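Local coordinates for peptidase S15/CocE/NonD (Thaumarchaeota archaeon SCGC AB-539-E09, PDB 4PF1), which acts as an aminopeptidase, a serine peptidase of the alpha/beta hydrolase fold that cleaves residues from the amino-terminal end of peptides, at the interface of chains A and B. Numbering follows the deposited sequence. Chains: chain A/B, Peptidase S15/CocE/NonD.

The interface of chains A and B. Residues chain A 116-118, 215, 254-255, 258; chain B 11, 13, 16, 18.
B:Phe11 brings the CZ corner of its ring to A:Gly254, 3.9 Å from CA; this first residue of helix 254-261 has no side chain, so the ring can come close to the backbone. Beside it the aliphatic stem of A:Lys258 runs past that of B:Glu13 in the opposite direction, although B:Glu13 is poorly ordered. A:Met117 lends flexible bulk: its CG rests near B:Asp16 O, and its chain, bent at chi3 (77°), carries CE to B:Glu13 O.

These residues flank B:Asp18, which sits in a mostly polar socket where the N-terminal arm of one chain lies on the other in a two-fold symmetric interface; the structure alone does not prove that this pairing is the biological one. Its backbone is held from two directions, B:Asp18 N giving a bond to A:Tyr116 O (2.8 Å) and B:Asp18 O accepting one from A:Gly254 N (3.0 Å). The short carboxylate reaches A:Lys258, whose chain, extended beyond CG, delivers NZ across it at about a right angle. A:Lys258 NZ forms a salt bridge to B:Asp18 OD1 on its syn lone pair (3.0 Å) and a weak bond to B:Asp18 OD2.

A:Met118 contributes its backbone N, which meets B:Asp18 OD2 from the anti side, 33° out of the carboxylate plane, in a nearly straight bond, while its CG lies 3.5 Å above the centre of the A:Phe255 ring. The A:Glu215 carboxylate, turned 45° from that of B:Asp18, sets OE2 2.8 Å from B:Asp18 OD2, which suggests a proton, not seen, on one of them. The longer glutamate chain leaves its other oxygen for A:Phe255 N, which binds A:Glu215 OE1 on the syn lone pair at 2.9 Å.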
# COMPACT_ATOMS: atom_id res chain seq x y z
N TYR A 116 -16.24 28.19 -29.49
CA TYR A 116 -15.72 26.83 -29.41
C TYR A 116 -16.69 25.82 -30.01
O TYR A 116 -17.82 25.69 -29.55
CB TYR A 116 -15.34 26.45 -27.97
CG TYR A 116 -14.82 25.04 -27.84
CD1 TYR A 116 -13.61 24.67 -28.43
CD2 TYR A 116 -15.56 24.06 -27.20
CE1 TYR A 116 -13.15 23.36 -28.36
CE2 TYR A 116 -15.10 22.74 -27.11
CZ TYR A 116 -13.89 22.40 -27.69
OH TYR A 116 -13.43 21.11 -27.62
N MET A 117 -16.21 25.10 -31.03
CA MET A 117 -16.93 24.01 -31.68
C MET A 117 -16.16 22.73 -31.43
O MET A 117 -14.99 22.64 -31.82
CB MET A 117 -17.07 24.28 -33.19
CG MET A 117 -18.18 25.26 -33.55
SD MET A 117 -18.17 25.69 -35.31
CE MET A 117 -18.91 24.22 -36.01
N MET A 118 -16.79 21.76 -30.71
CA MET A 118 -16.18 20.46 -30.37
C MET A 118 -15.57 19.82 -31.61
O MET A 118 -16.28 19.59 -32.58
CB MET A 118 -17.25 19.53 -29.75
CG MET A 118 -16.74 18.11 -29.44
SD MET A 118 -15.66 18.01 -28.00
CE MET A 118 -16.84 18.38 -26.67
N GLU A 215 -17.69 22.41 -22.16
CA GLU A 215 -18.56 23.35 -22.88
C GLU A 215 -19.53 24.18 -22.02
O GLU A 215 -20.21 25.05 -22.59
CB GLU A 215 -19.35 22.62 -23.97
CG GLU A 215 -18.46 21.96 -25.00
CD GLU A 215 -19.15 21.56 -26.28
OE1 GLU A 215 -20.39 21.40 -26.26
OE2 GLU A 215 -18.46 21.45 -27.31
N GLY A 254 -23.86 22.76 -26.76
CA GLY A 254 -23.80 22.46 -28.19
C GLY A 254 -23.52 21.04 -28.62
O GLY A 254 -24.20 20.52 -29.52
N PHE A 255 -22.48 20.39 -28.03
CA PHE A 255 -22.13 19.03 -28.43
C PHE A 255 -23.19 18.01 -28.03
O PHE A 255 -23.38 17.04 -28.76
CB PHE A 255 -20.74 18.61 -27.91
CG PHE A 255 -20.22 17.35 -28.55
CD1 PHE A 255 -20.18 17.21 -29.94
CD2 PHE A 255 -19.79 16.28 -27.78
CE1 PHE A 255 -19.71 16.04 -30.54
CE2 PHE A 255 -19.31 15.10 -28.38
CZ PHE A 255 -19.28 14.99 -29.75
N LYS A 258 -25.82 18.10 -30.66
CA LYS A 258 -25.30 17.36 -31.82
C LYS A 258 -25.43 15.84 -31.61
O LYS A 258 -25.85 15.13 -32.52
CB LYS A 258 -23.83 17.73 -32.09
CG LYS A 258 -23.64 19.16 -32.60
CD LYS A 258 -22.17 19.56 -32.55
CE LYS A 258 -21.96 20.99 -33.00
NZ LYS A 258 -20.56 21.44 -32.75
N PHE B 11 -30.17 27.07 -32.55
CA PHE B 11 -28.75 26.73 -32.63
C PHE B 11 -28.35 26.24 -34.03
O PHE B 11 -29.04 25.40 -34.62
CB PHE B 11 -28.40 25.67 -31.57
CG PHE B 11 -26.99 25.12 -31.63
CD1 PHE B 11 -25.92 25.85 -31.11
CD2 PHE B 11 -26.73 23.86 -32.14
CE1 PHE B 11 -24.62 25.35 -31.15
CE2 PHE B 11 -25.43 23.35 -32.17
CZ PHE B 11 -24.38 24.10 -31.68
N GLU B 13 -25.53 24.21 -36.02
CA GLU B 13 -24.48 23.20 -35.83
C GLU B 13 -23.20 23.51 -36.64
O GLU B 13 -22.13 23.01 -36.30
CB GLU B 13 -25.00 21.81 -36.22
CG GLU B 13 -25.92 21.18 -35.18
CD GLU B 13 -26.69 19.96 -35.65
OE1 GLU B 13 -26.20 19.26 -36.57
OE2 GLU B 13 -27.77 19.69 -35.08
N ASP B 16 -22.46 28.24 -34.92
CA ASP B 16 -22.59 28.71 -33.53
C ASP B 16 -21.65 28.00 -32.58
O ASP B 16 -21.37 26.81 -32.73
CB ASP B 16 -24.03 28.57 -33.03
CG ASP B 16 -24.99 29.60 -33.59
OD1 ASP B 16 -24.52 30.70 -33.98
OD2 ASP B 16 -26.21 29.33 -33.60
N ASP B 18 -20.52 26.15 -29.26
CA ASP B 18 -21.15 25.14 -28.41
C ASP B 18 -21.33 25.64 -26.98
O ASP B 18 -22.20 25.14 -26.26
CB ASP B 18 -20.31 23.86 -28.41
CG ASP B 18 -20.36 23.03 -29.68
OD1 ASP B 18 -21.33 23.17 -30.45
OD2 ASP B 18 -19.45 22.18 -29.87